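Local structure of xanthomonas outer protein D (Xanthomonas euvesicatoria, 2OIX) at residues G8-Y13 against H139-I144; D15-R20 against L30-S35; R51-L56 against A112-L117; H75-V80 against P102-L107; G143-A148 against R175-Q180. The protein is a type III secreted virulence effector whose catalytic domain, present here as an inactive mutant, is a Ulp1-family cysteine protease that removes SUMO from proteins. The protein carries 1 engineered substitution. All blocks are in the same frame, centred on the assembly; numbering follows the deposited sequence.

Interaction 1 of 5, residues G8-Y13 against H139-I144; sequences GHLRAY and HVLTGI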
# COMPACT_ATOMS: atom_id res chain seq x y z
N GLY A 8 -10.66 1.57 8.48
CA GLY A 8 -10.89 0.38 9.32
C GLY A 8 -11.07 -0.94 8.59
O GLY A 8 -10.71 -1.99 9.10
N HIS A 9 -11.66 -0.91 7.40
CA HIS A 9 -11.78 -2.11 6.59
C HIS A 9 -10.46 -2.55 6.03
O HIS A 9 -10.18 -3.75 6.01
CB HIS A 9 -12.71 -1.85 5.43
CG HIS A 9 -14.12 -1.59 5.85
ND1 HIS A 9 -14.72 -0.36 5.70
CD2 HIS A 9 -15.05 -2.41 6.41
CE1 HIS A 9 -15.97 -0.43 6.13
NE2 HIS A 9 -16.18 -1.65 6.59
N LEU A 10 -9.68 -1.59 5.55
CA LEU A 10 -8.35 -1.88 5.02
C LEU A 10 -7.49 -2.44 6.14
O LEU A 10 -6.86 -3.49 5.97
CB LEU A 10 -7.72 -0.62 4.41
CG LEU A 10 -7.96 -0.38 2.89
CD1 LEU A 10 -9.30 0.14 2.72
CD2 LEU A 10 -6.97 0.70 2.40
N ARG A 11 -7.48 -1.76 7.30
CA ARG A 11 -6.78 -2.24 8.48
C ARG A 11 -7.15 -3.67 8.92
O ARG A 11 -6.25 -4.46 9.25
CB ARG A 11 -6.98 -1.28 9.66
CG ARG A 11 -6.22 -1.68 10.90
CD ARG A 11 -4.71 -1.53 10.69
NE ARG A 11 -3.94 -2.14 11.78
CZ ARG A 11 -3.43 -1.48 12.81
NH1 ARG A 11 -3.57 -0.16 12.92
NH2 ARG A 11 -2.76 -2.15 13.75
N ALA A 12 -8.44 -3.99 8.91
CA ALA A 12 -8.92 -5.31 9.31
C ALA A 12 -8.47 -6.37 8.31
O ALA A 12 -8.08 -7.49 8.68
CB ALA A 12 -10.47 -5.32 9.43
N TYR A 13 -8.52 -6.02 7.03
CA TYR A 13 -8.05 -6.92 6.00
C TYR A 13 -6.53 -7.15 6.12
O TYR A 13 -6.08 -8.30 6.09
CB TYR A 13 -8.43 -6.42 4.62
CG TYR A 13 -8.22 -7.46 3.54
CD1 TYR A 13 -9.28 -8.23 3.05
CD2 TYR A 13 -6.93 -7.71 3.03
CE1 TYR A 13 -9.08 -9.19 2.04
CE2 TYR A 13 -6.73 -8.67 2.04
CZ TYR A 13 -7.79 -9.39 1.55
OH TYR A 13 -7.57 -10.34 0.59
N HIS A 139 -9.31 -2.77 -5.07
CA HIS A 139 -8.13 -2.83 -5.93
C HIS A 139 -6.82 -2.71 -5.10
O HIS A 139 -5.85 -3.45 -5.33
CB HIS A 139 -8.21 -1.77 -7.03
CG HIS A 139 -9.09 -2.15 -8.18
ND1 HIS A 139 -10.44 -1.91 -8.19
CD2 HIS A 139 -8.80 -2.72 -9.38
CE1 HIS A 139 -10.97 -2.33 -9.33
NE2 HIS A 139 -10.00 -2.84 -10.07
N VAL A 140 -6.84 -1.82 -4.12
CA VAL A 140 -5.74 -1.70 -3.16
C VAL A 140 -5.52 -2.99 -2.36
O VAL A 140 -4.38 -3.50 -2.38
CB VAL A 140 -5.85 -0.45 -2.25
CG1 VAL A 140 -4.74 -0.51 -1.19
CG2 VAL A 140 -5.67 0.81 -3.09
N LEU A 141 -6.60 -3.60 -1.82
CA LEU A 141 -6.46 -4.78 -0.99
C LEU A 141 -5.89 -5.92 -1.81
O LEU A 141 -4.97 -6.62 -1.39
CB LEU A 141 -7.81 -5.19 -0.36
CG LEU A 141 -8.21 -4.22 0.76
CD1 LEU A 141 -9.35 -4.62 1.56
CD2 LEU A 141 -6.99 -3.99 1.73
N THR A 142 -6.51 -6.15 -2.97
CA THR A 142 -6.05 -7.15 -3.90
C THR A 142 -4.61 -6.96 -4.33
O THR A 142 -3.87 -7.95 -4.34
CB THR A 142 -6.96 -7.21 -5.16
OG1 THR A 142 -8.33 -7.22 -4.73
CG2 THR A 142 -6.64 -8.48 -5.96
N GLY A 143 -4.20 -5.73 -4.64
CA GLY A 143 -2.81 -5.48 -5.00
C GLY A 143 -1.83 -5.83 -3.87
O GLY A 143 -0.76 -6.46 -4.10
N ILE A 144 -2.22 -5.50 -2.63
CA ILE A 144 -1.38 -5.82 -1.47
C ILE A 144 -1.17 -7.32 -1.34
O ILE A 144 -0.02 -7.76 -1.19
CB ILE A 144 -1.97 -5.21 -0.17
CG1 ILE A 144 -1.82 -3.65 -0.18
CG2 ILE A 144 -1.26 -5.84 1.05
CD1 ILE A 144 -2.57 -2.96 0.95

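Interaction 2 of 5, residues D15-R20 against L30-S35; sequences DDLARR and LHFADS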
# COMPACT_ATOMS: atom_id res chain seq x y z
N ASP A 15 -4.52 -6.67 8.74
CA ASP A 15 -4.32 -7.41 9.99
C ASP A 15 -4.52 -8.90 9.77
O ASP A 15 -3.66 -9.70 10.15
CB ASP A 15 -5.28 -6.92 11.09
CG ASP A 15 -4.81 -5.64 11.77
OD1 ASP A 15 -3.72 -5.14 11.43
OD2 ASP A 15 -5.52 -5.12 12.67
N ASP A 16 -5.64 -9.27 9.14
CA ASP A 16 -5.95 -10.67 8.88
C ASP A 16 -4.94 -11.31 7.92
O ASP A 16 -4.48 -12.44 8.16
CB ASP A 16 -7.38 -10.81 8.35
CG ASP A 16 -7.73 -12.24 7.99
OD1 ASP A 16 -7.83 -13.08 8.92
OD2 ASP A 16 -7.91 -12.53 6.79
N LEU A 17 -4.60 -10.59 6.84
CA LEU A 17 -3.54 -11.02 5.92
C LEU A 17 -2.24 -11.34 6.65
O LEU A 17 -1.66 -12.41 6.45
CB LEU A 17 -3.22 -9.92 4.87
CG LEU A 17 -2.18 -10.30 3.81
CD1 LEU A 17 -2.55 -11.61 3.04
CD2 LEU A 17 -2.04 -9.13 2.86
N ALA A 18 -1.78 -10.40 7.47
CA ALA A 18 -0.56 -10.56 8.25
C ALA A 18 -0.61 -11.84 9.12
O ALA A 18 0.40 -12.53 9.25
CB ALA A 18 -0.30 -9.31 9.11
N ARG A 19 -1.78 -12.16 9.67
CA ARG A 19 -1.95 -13.38 10.45
C ARG A 19 -1.86 -14.61 9.55
O ARG A 19 -1.25 -15.63 9.93
CB ARG A 19 -3.29 -13.38 11.17
CG ARG A 19 -3.35 -12.40 12.33
CD ARG A 19 -4.77 -12.28 12.89
NE ARG A 19 -5.07 -10.90 13.31
CZ ARG A 19 -6.21 -10.26 13.05
NH1 ARG A 19 -7.18 -10.85 12.36
NH2 ARG A 19 -6.37 -9.01 13.49
N ARG A 20 -2.47 -14.52 8.36
CA ARG A 20 -2.42 -15.62 7.41
C ARG A 20 -1.00 -15.91 6.94
O ARG A 20 -0.64 -17.07 6.79
CB ARG A 20 -3.41 -15.42 6.25
CG ARG A 20 -4.88 -15.49 6.69
CD ARG A 20 -5.82 -15.41 5.50
NE ARG A 20 -5.97 -14.06 4.96
CZ ARG A 20 -5.58 -13.67 3.74
NH1 ARG A 20 -5.00 -14.51 2.89
NH2 ARG A 20 -5.76 -12.40 3.39
N LEU A 30 7.83 -7.79 5.20
CA LEU A 30 6.62 -7.01 4.83
C LEU A 30 6.11 -6.15 5.97
O LEU A 30 6.09 -6.61 7.12
CB LEU A 30 5.47 -7.95 4.43
CG LEU A 30 5.75 -9.00 3.35
CD1 LEU A 30 4.59 -9.97 3.20
CD2 LEU A 30 6.03 -8.34 2.04
N HIS A 31 5.69 -4.93 5.64
CA HIS A 31 4.94 -4.08 6.60
C HIS A 31 3.68 -3.50 5.93
O HIS A 31 3.80 -2.79 4.93
CB HIS A 31 5.81 -2.95 7.14
CG HIS A 31 5.10 -2.08 8.13
ND1 HIS A 31 4.89 -2.47 9.44
CD2 HIS A 31 4.53 -0.86 8.01
CE1 HIS A 31 4.23 -1.52 10.08
NE2 HIS A 31 3.99 -0.54 9.23
N PHE A 32 2.50 -3.84 6.45
CA PHE A 32 1.25 -3.28 5.95
C PHE A 32 0.92 -2.05 6.75
O PHE A 32 0.58 -2.11 7.96
CB PHE A 32 0.11 -4.33 6.01
CG PHE A 32 0.47 -5.61 5.32
CD1 PHE A 32 1.03 -5.61 4.05
CD2 PHE A 32 0.25 -6.84 5.96
CE1 PHE A 32 1.37 -6.79 3.40
CE2 PHE A 32 0.60 -8.04 5.31
CZ PHE A 32 1.16 -8.01 4.03
N ALA A 33 1.12 -0.90 6.14
CA ALA A 33 0.86 0.31 6.91
C ALA A 33 -0.62 0.58 7.14
O ALA A 33 -1.53 0.19 6.35
CB ALA A 33 1.57 1.54 6.32
N ASP A 34 -0.87 1.17 8.30
CA ASP A 34 -2.19 1.67 8.65
C ASP A 34 -2.36 2.97 7.88
O ASP A 34 -1.49 3.85 7.93
CB ASP A 34 -2.24 1.97 10.15
CG ASP A 34 -3.55 2.56 10.57
OD1 ASP A 34 -4.48 1.79 10.92
OD2 ASP A 34 -3.68 3.79 10.54
N SER A 35 -3.49 3.14 7.21
CA SER A 35 -3.73 4.27 6.31
C SER A 35 -3.82 5.63 7.01
O SER A 35 -3.48 6.65 6.43
CB SER A 35 -4.96 4.02 5.43
OG SER A 35 -6.10 3.73 6.21

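Interaction 3 of 5, residues R51-L56 against A112-L117; sequences RAQRLL and AYHLGL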
# COMPACT_ATOMS: atom_id res chain seq x y z
N ARG A 51 5.74 10.86 14.90
CA ARG A 51 5.25 9.53 15.24
C ARG A 51 5.10 8.70 13.97
O ARG A 51 5.50 7.55 13.93
CB ARG A 51 3.93 9.61 16.01
CG ARG A 51 3.26 8.25 16.33
CD ARG A 51 1.90 8.45 17.03
NE ARG A 51 1.11 7.21 17.19
CZ ARG A 51 0.36 6.66 16.23
NH1 ARG A 51 0.28 7.20 15.02
NH2 ARG A 51 -0.31 5.54 16.48
N ALA A 52 4.52 9.31 12.94
CA ALA A 52 4.22 8.61 11.67
C ALA A 52 5.53 8.22 11.01
O ALA A 52 5.69 7.10 10.55
CB ALA A 52 3.38 9.47 10.74
N GLN A 53 6.49 9.15 11.00
CA GLN A 53 7.83 8.85 10.51
C GLN A 53 8.49 7.66 11.24
O GLN A 53 9.14 6.84 10.59
CB GLN A 53 8.71 10.12 10.55
CG GLN A 53 8.35 11.01 9.38
CD GLN A 53 8.96 12.38 9.40
OE1 GLN A 53 9.33 12.91 10.47
NE2 GLN A 53 9.08 12.98 8.22
N ARG A 54 8.29 7.53 12.56
CA ARG A 54 8.86 6.42 13.35
C ARG A 54 8.21 5.08 13.03
O ARG A 54 8.90 4.05 12.94
CB ARG A 54 8.68 6.68 14.85
CG ARG A 54 9.33 7.94 15.37
CD ARG A 54 9.09 8.08 16.88
NE ARG A 54 9.19 9.48 17.32
CZ ARG A 54 8.19 10.16 17.87
NH1 ARG A 54 7.01 9.59 18.10
NH2 ARG A 54 8.39 11.43 18.22
N LEU A 55 6.88 5.11 12.90
CA LEU A 55 6.09 3.92 12.67
C LEU A 55 6.26 3.37 11.27
O LEU A 55 6.03 2.19 11.07
CB LEU A 55 4.60 4.18 12.93
CG LEU A 55 4.22 4.36 14.40
CD1 LEU A 55 2.84 4.94 14.51
CD2 LEU A 55 4.28 3.03 15.14
N LEU A 56 6.68 4.22 10.33
CA LEU A 56 6.76 3.79 8.93
C LEU A 56 8.15 3.79 8.34
O LEU A 56 8.39 3.15 7.30
CB LEU A 56 5.87 4.67 8.05
CG LEU A 56 4.36 4.62 8.34
CD1 LEU A 56 3.75 5.61 7.38
CD2 LEU A 56 3.66 3.23 8.18
N ALA A 112 5.85 9.85 -0.00
CA ALA A 112 7.24 9.53 -0.38
C ALA A 112 8.17 10.59 0.13
O ALA A 112 9.19 10.30 0.73
CB ALA A 112 7.39 9.39 -1.90
N TYR A 113 7.80 11.84 -0.09
CA TYR A 113 8.62 12.95 0.41
C TYR A 113 8.86 12.89 1.93
O TYR A 113 9.99 13.02 2.40
CB TYR A 113 7.95 14.28 0.07
CG TYR A 113 8.65 15.47 0.68
CD1 TYR A 113 9.79 16.01 0.09
CD2 TYR A 113 8.15 16.08 1.84
CE1 TYR A 113 10.42 17.10 0.64
CE2 TYR A 113 8.77 17.18 2.40
CZ TYR A 113 9.91 17.68 1.80
OH TYR A 113 10.52 18.76 2.36
N HIS A 114 7.79 12.68 2.70
CA HIS A 114 7.90 12.61 4.16
C HIS A 114 8.54 11.32 4.69
O HIS A 114 8.87 11.24 5.87
CB HIS A 114 6.54 12.82 4.81
CG HIS A 114 6.03 14.22 4.69
ND1 HIS A 114 6.69 15.30 5.22
CD2 HIS A 114 4.89 14.70 4.14
CE1 HIS A 114 6.01 16.40 4.97
NE2 HIS A 114 4.91 16.06 4.30
N LEU A 115 8.70 10.33 3.82
CA LEU A 115 9.45 9.12 4.17
C LEU A 115 10.95 9.26 3.89
O LEU A 115 11.71 8.29 4.05
CB LEU A 115 8.87 7.88 3.46
CG LEU A 115 7.57 7.36 4.08
CD1 LEU A 115 6.91 6.40 3.11
CD2 LEU A 115 7.69 6.73 5.48
N GLY A 116 11.36 10.46 3.47
CA GLY A 116 12.70 10.69 3.01
C GLY A 116 13.07 10.30 1.58
O GLY A 116 14.28 10.27 1.25
N LEU A 117 12.09 10.04 0.73
CA LEU A 117 12.35 9.55 -0.62
C LEU A 117 12.35 10.69 -1.61
O LEU A 117 11.89 11.79 -1.31
CB LEU A 117 11.32 8.49 -1.04
CG LEU A 117 11.12 7.34 -0.03
CD1 LEU A 117 10.22 6.36 -0.68
CD2 LEU A 117 12.46 6.71 0.36

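Interaction 4 of 5, residues H75-V80 against P102-L107; sequences HWSLLV and PQQRYL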
# COMPACT_ATOMS: atom_id res chain seq x y z
N HIS A 75 -11.20 8.43 -2.85
CA HIS A 75 -10.44 7.48 -3.65
C HIS A 75 -9.36 6.80 -2.83
O HIS A 75 -8.95 7.35 -1.81
CB HIS A 75 -9.83 8.23 -4.85
CG HIS A 75 -9.16 7.34 -5.85
ND1 HIS A 75 -9.75 6.21 -6.36
CD2 HIS A 75 -7.96 7.45 -6.48
CE1 HIS A 75 -8.94 5.65 -7.24
NE2 HIS A 75 -7.85 6.39 -7.34
N TRP A 76 -8.94 5.60 -3.25
CA TRP A 76 -7.78 4.89 -2.68
C TRP A 76 -6.76 4.53 -3.77
O TRP A 76 -7.13 4.13 -4.86
CB TRP A 76 -8.16 3.56 -2.07
CG TRP A 76 -8.94 3.60 -0.77
CD1 TRP A 76 -10.29 3.44 -0.63
CD2 TRP A 76 -8.41 3.82 0.53
NE1 TRP A 76 -10.65 3.54 0.72
CE2 TRP A 76 -9.51 3.76 1.45
CE3 TRP A 76 -7.11 4.04 1.02
CZ2 TRP A 76 -9.34 3.91 2.82
CZ3 TRP A 76 -6.95 4.20 2.42
CH2 TRP A 76 -8.05 4.14 3.28
N SER A 77 -5.48 4.56 -3.42
CA SER A 77 -4.48 3.95 -4.28
C SER A 77 -3.40 3.33 -3.36
O SER A 77 -3.50 3.39 -2.11
CB SER A 77 -3.90 4.98 -5.22
OG SER A 77 -3.25 5.96 -4.43
N LEU A 78 -2.38 2.75 -3.97
CA LEU A 78 -1.39 2.02 -3.24
C LEU A 78 0.00 2.49 -3.59
O LEU A 78 0.41 2.51 -4.79
CB LEU A 78 -1.47 0.56 -3.57
CG LEU A 78 -0.41 -0.35 -2.94
CD1 LEU A 78 -0.47 -0.27 -1.38
CD2 LEU A 78 -0.52 -1.82 -3.47
N LEU A 79 0.75 2.86 -2.56
CA LEU A 79 2.15 3.15 -2.75
C LEU A 79 2.95 2.01 -2.10
O LEU A 79 2.77 1.73 -0.92
CB LEU A 79 2.53 4.48 -2.06
CG LEU A 79 3.96 4.83 -2.26
CD1 LEU A 79 4.22 5.09 -3.79
CD2 LEU A 79 4.37 6.01 -1.35
N VAL A 80 3.91 1.43 -2.81
CA VAL A 80 4.76 0.37 -2.23
C VAL A 80 6.19 0.92 -2.18
O VAL A 80 6.73 1.48 -3.17
CB VAL A 80 4.69 -0.96 -3.05
CG1 VAL A 80 5.64 -2.04 -2.46
CG2 VAL A 80 3.28 -1.46 -3.10
N PRO A 102 -4.92 14.93 -10.42
CA PRO A 102 -3.57 15.25 -9.86
C PRO A 102 -3.50 15.06 -8.36
O PRO A 102 -2.41 14.81 -7.82
CB PRO A 102 -3.32 16.72 -10.24
CG PRO A 102 -4.67 17.26 -10.69
CD PRO A 102 -5.59 16.11 -10.99
N GLN A 103 -4.64 15.09 -7.67
CA GLN A 103 -4.57 14.98 -6.21
C GLN A 103 -3.98 13.65 -5.73
O GLN A 103 -3.14 13.64 -4.83
CB GLN A 103 -5.88 15.32 -5.45
CG GLN A 103 -5.55 15.60 -3.94
CD GLN A 103 -6.72 16.00 -3.04
OE1 GLN A 103 -7.68 16.63 -3.49
NE2 GLN A 103 -6.63 15.62 -1.76
N GLN A 104 -4.38 12.54 -6.35
CA GLN A 104 -3.96 11.21 -5.86
C GLN A 104 -2.44 10.99 -5.89
O GLN A 104 -1.84 10.57 -4.88
CB GLN A 104 -4.69 10.10 -6.64
CG GLN A 104 -4.61 8.75 -5.89
CD GLN A 104 -5.52 8.68 -4.64
OE1 GLN A 104 -6.39 9.51 -4.45
NE2 GLN A 104 -5.35 7.66 -3.83
N ARG A 105 -1.81 11.31 -7.02
CA ARG A 105 -0.37 11.15 -7.11
C ARG A 105 0.34 12.16 -6.20
O ARG A 105 1.37 11.84 -5.63
CB ARG A 105 0.11 11.26 -8.55
CG ARG A 105 1.61 11.20 -8.72
CD ARG A 105 2.26 9.89 -8.28
NE ARG A 105 3.71 10.09 -8.26
CZ ARG A 105 4.57 9.58 -9.15
NH1 ARG A 105 4.18 8.78 -10.14
NH2 ARG A 105 5.85 9.87 -9.02
N TYR A 106 -0.23 13.35 -6.04
CA TYR A 106 0.26 14.32 -5.05
C TYR A 106 0.33 13.74 -3.63
O TYR A 106 1.34 13.87 -2.95
CB TYR A 106 -0.62 15.57 -5.08
CG TYR A 106 -0.26 16.57 -4.02
CD1 TYR A 106 0.96 17.25 -4.06
CD2 TYR A 106 -1.15 16.86 -2.98
CE1 TYR A 106 1.30 18.20 -3.10
CE2 TYR A 106 -0.81 17.81 -2.00
CZ TYR A 106 0.42 18.45 -2.07
OH TYR A 106 0.75 19.39 -1.12
N LEU A 107 -0.76 13.12 -3.19
CA LEU A 107 -0.81 12.47 -1.88
C LEU A 107 0.29 11.39 -1.79
O LEU A 107 1.02 11.37 -0.82
CB LEU A 107 -2.20 11.85 -1.61
CG LEU A 107 -3.38 12.83 -1.47
CD1 LEU A 107 -4.72 12.10 -1.37
CD2 LEU A 107 -3.15 13.69 -0.23

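Interaction 5 of 5, residues G143-A148 against R175-Q180; sequences GIEVLA and RDRLAQ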
# COMPACT_ATOMS: atom_id res chain seq x y z
N GLY A 143 -4.20 -5.73 -4.64
CA GLY A 143 -2.81 -5.48 -5.00
C GLY A 143 -1.83 -5.83 -3.87
O GLY A 143 -0.76 -6.46 -4.10
N ILE A 144 -2.22 -5.50 -2.63
CA ILE A 144 -1.38 -5.82 -1.47
C ILE A 144 -1.17 -7.32 -1.34
O ILE A 144 -0.02 -7.76 -1.19
CB ILE A 144 -1.97 -5.21 -0.17
CG1 ILE A 144 -1.82 -3.65 -0.18
CG2 ILE A 144 -1.26 -5.84 1.05
CD1 ILE A 144 -2.57 -2.96 0.95
N GLU A 145 -2.27 -8.06 -1.46
CA GLU A 145 -2.36 -9.52 -1.29
C GLU A 145 -1.51 -10.28 -2.35
O GLU A 145 -0.72 -11.16 -2.01
CB GLU A 145 -3.81 -9.94 -1.41
CG GLU A 145 -4.05 -11.45 -1.38
CD GLU A 145 -4.44 -11.97 -0.01
OE1 GLU A 145 -4.65 -11.11 0.88
OE2 GLU A 145 -4.55 -13.21 0.16
N VAL A 146 -1.72 -9.92 -3.61
CA VAL A 146 -0.96 -10.41 -4.76
C VAL A 146 0.52 -10.14 -4.59
O VAL A 146 1.32 -11.04 -4.74
CB VAL A 146 -1.46 -9.75 -6.05
CG1 VAL A 146 -0.60 -10.12 -7.23
CG2 VAL A 146 -2.93 -10.22 -6.35
N LEU A 147 0.86 -8.88 -4.31
CA LEU A 147 2.27 -8.53 -4.18
C LEU A 147 2.95 -9.19 -2.94
O LEU A 147 4.10 -9.67 -3.03
CB LEU A 147 2.42 -7.01 -4.18
CG LEU A 147 2.14 -6.20 -5.46
CD1 LEU A 147 2.54 -4.66 -5.13
CD2 LEU A 147 3.05 -6.68 -6.61
N ALA A 148 2.24 -9.22 -1.80
CA ALA A 148 2.70 -9.98 -0.61
C ALA A 148 3.03 -11.43 -0.94
O ALA A 148 4.08 -11.93 -0.55
CB ALA A 148 1.67 -9.90 0.54
N ARG A 175 -15.23 -9.38 1.53
CA ARG A 175 -16.30 -9.50 2.51
C ARG A 175 -16.18 -10.76 3.37
O ARG A 175 -16.37 -10.71 4.58
CB ARG A 175 -17.67 -9.49 1.82
CG ARG A 175 -18.12 -8.11 1.39
CD ARG A 175 -19.58 -8.07 0.94
NE ARG A 175 -19.83 -6.74 0.40
CZ ARG A 175 -21.02 -6.24 0.06
NH1 ARG A 175 -22.13 -6.97 0.20
NH2 ARG A 175 -21.08 -5.00 -0.42
N ASP A 176 -15.86 -11.88 2.72
CA ASP A 176 -15.68 -13.16 3.41
C ASP A 176 -14.51 -13.11 4.39
O ASP A 176 -14.60 -13.64 5.49
CB ASP A 176 -15.45 -14.29 2.40
CG ASP A 176 -16.73 -14.98 1.98
OD1 ASP A 176 -17.83 -14.39 2.14
OD2 ASP A 176 -16.63 -16.11 1.47
N ARG A 177 -13.41 -12.50 3.96
CA ARG A 177 -12.23 -12.34 4.81
C ARG A 177 -12.47 -11.35 5.94
O ARG A 177 -12.02 -11.57 7.06
CB ARG A 177 -10.99 -11.97 4.00
CG ARG A 177 -10.16 -13.19 3.64
CD ARG A 177 -9.43 -13.00 2.35
NE ARG A 177 -8.74 -14.22 1.95
CZ ARG A 177 -7.96 -14.32 0.87
NH1 ARG A 177 -7.77 -13.26 0.06
NH2 ARG A 177 -7.38 -15.49 0.59
N LEU A 178 -13.21 -10.28 5.65
CA LEU A 178 -13.64 -9.33 6.67
C LEU A 178 -14.64 -9.95 7.67
O LEU A 178 -14.66 -9.56 8.84
CB LEU A 178 -14.25 -8.08 6.03
CG LEU A 178 -13.37 -7.01 5.37
CD1 LEU A 178 -14.24 -5.88 4.89
CD2 LEU A 178 -12.31 -6.49 6.31
N ALA A 179 -15.46 -10.89 7.20
CA ALA A 179 -16.42 -11.59 8.07
C ALA A 179 -15.72 -12.54 9.04
O ALA A 179 -16.30 -12.94 10.04
CB ALA A 179 -17.46 -12.34 7.24
N GLN A 180 -14.47 -12.90 8.73
CA GLN A 180 -13.63 -13.62 9.68
C GLN A 180 -12.82 -12.62 10.51
O GLN A 180 -11.65 -12.35 10.24
CB GLN A 180 -12.71 -14.62 8.96
CG GLN A 180 -13.45 -15.83 8.36
CD GLN A 180 -12.68 -16.48 7.20
OE1 GLN A 180 -11.92 -15.81 6.48
NE2 GLN A 180 -12.89 -17.78 7.01

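Interaction 1 of 5, residues G8-Y13 against H139-I144
Leu10 and Tyr13 pack on Leu141 where two nearly parallel helices of the Ulp1-type catalytic domain run side by side; the short axes come within 10.8 Å, at 19° to each other. Leu141 fills the gap between them, and both its methyls are used. Leu141 CD1 sits against the root of the tyrosine ring, 3.6 Å from Tyr13 CG, while CD2 lies between the two residues, 3.9 Å from Leu10 CG and equally near Tyr13 CD2. Tyr13 has its ring anti to the backbone N (chi1 -168°), which lays it across Leu141, with Leu141 CB 4.3 Å above one ring face, offset toward the rim. Val140 adds a looser apolar touch, its CG1 4.4 Å from Leu10 CD2. No hydrogen bond joins the segments; the Tyr13 hydroxyl turns instead to Glu145 and Arg177. Around this buried contact, Ile174 of helix 171-179 touches both Tyr13 and Leu141, while Trp76 of strand 75-82 packs on Leu10 and Val140, placing the helix pair against the central sheet.

Interaction 2 of 5, residues D15-R20 against L30-S35
The Phe32 ring is approached obliquely by Leu17 and Ala18, Leu17 at the CZ and CE2 end and the Ala18 methyl near CD2. Leu17 CD2 lies 3.6 Å from Phe32 CZ and Leu17 CG 3.9 Å from Phe32 CE2, the two side chains crossing at about a right angle. Ala18 CB completes the contact, 4.0 Å from Phe32 CD2. The Phe66 ring of the adjoining strand meets Phe32 with the planes about 55° apart, and Ile144 also touches it. Of the other flat groups, the Arg20 guanidinium has the Asp16 carboxylate carbon at its edge, in plane. The fold element is a helix followed by an edge strand: helix 7-20 turns back through a short loop, and strand 30-32 then lines up parallel to strand 64-71, with Phe32 directed at the helix. Leu17 has CG anti to the backbone N (chi1 -176°), which brings its branch to the ring. On the helix surface Arg20 NE donates to Asp16 OD2 at 3.1 Å; the donor lies above the carboxylate plane, 51° out of it, although the oxygen is near the guanidinium plane. Past the strand, Asp34 is the N-cap of helix 35-40.

Interaction 3 of 5, residues R51-L56 against A112-L117
Gln53 and Leu115 mark the closest backbone approach, their CA atoms 6.5 Å apart, where helix 46-57 passes the C-terminal end of helix 102-114. That end is a Schellman motif: Gly116 has a positive phi (80°), Leu117 N bonds back to Ala112 O at 2.9 Å, and Gly116 N to Tyr113 O. The His114 carbonyl, in the last turn, is met by Gln53 from the other helix. Gln53 NE2 lies 2.9 Å from His114 O with an N-H...O angle of 157°; it is in the carbonyl plane, on a lone pair, and the oxygen is slightly tilted out of the Gln53 amide plane. The glutamine chain is extended beyond CG (chi2 170°), which carries the amide across the gap. The dipole of the helix end would probably strengthen this acceptor. The His114 ring is also overlain within its own helix, Tyr113 CD2 standing 3.7 Å above the centre of one face. One turn further along helix 46-57, Leu56 CB lies 3.8 Å from Leu115 CD2. Both leucines continue onto Leu67 of strand 64-71, Leu56 touches Val37 of helix 35-40, and His114 packs on Ser42 and Gln49, so the contact bridges two helices over the sheet.

Interaction 4 of 5, residues H75-V80 against P102-L107
Strand 75-80 and helix 102-107 run at 38° to each other, 9.4 Å apart at their axes, with Ser77 and Gln104 nearest by CA. Gln104 spans the gap: CG is anti to its backbone N (chi1 -163°) and the chain bends at chi2, turning the amide onto the strand. Gln104 NE2 donates to Ser77 OG at 2.8 Å, almost straight and in the amide plane; Ser77 OG is also bonded to His93 NE2. The amide's other end lies at the edge of the His75 ring, with Gln104 OE1 3.3 Å from His75 CD2 and the two planes 69° apart. Gln71 holds this oxygen by a hydrogen bond from its NE2. Helix 102-114 belongs to the beta-alpha-beta crossover between parallel strands 90-94 and 123-125, and covers one sheet face; Trp76 and Leu78 point away from it and touch helix 136-153. His75 NE2 bonds to Asp95 OD2 and its ring touches Ala136, the engineered position, an arrangement consistent with the His-Asp-Cys triad of family C48 proteases.

Interaction 5 of 5, residues G143-A148 against R175-Q180
Glu145 and Arg177 make this whole contact, each burying 35 Å² against the other, although the closest CA atoms, their own, are 11.9 Å apart. They reach toward each other from opposite directions. Glu145 is bent at chi2 (97°), whereas Arg177 is stretched out from CG to NE. Glu145 OE2 lies 3.2 Å from Arg177 NH1 and 3.7 Å from Arg177 CZ, well out of the guanidinium plane, with carboxylate and guanidinium planes 26° apart. No N-H points at the oxygen, so this salt bridge rests on charge alone. The more directional bonds go to third parties: Tyr13 OH is hydrogen-bonded to both Glu145 OE1 and Arg177 NH1, so one hydroxyl is bonded to both members of the pair, and Arg20 NH2 adds a salt bridge to Glu145 OE1. Two arginines thus gather round one carboxylate, and their positive charges would probably stabilise its ionised form. The arrangement is that of a surface ion-pair network joining three helices, 7-20, 136-153 and 171-179, at the rim of the catalytic domain.

From the N terminus, helix 7-20 supplies the first partners of interactions 1 and 2. Interaction 2 closes a short loop onto edge strand 30-32; interaction 1 closes a much longer one, to helix 136-153, with interactions 2, 3 and 4 nested inside. Interaction 3 joins helix 46-57 to the end of helix 102-114, and nested within it interaction 4 joins strand 75-82 to the start of that helix; interaction 2 precedes both in series. Interaction 5 opens at Gly143 and Ile144, where interaction 1 ends, and brings in helix 171-179. Interactions 1, 2 and 5 form one cluster, linked by Arg20, Tyr13 and Ile144. Interaction 3 lies across the chain's centre from interactions 1 and 5.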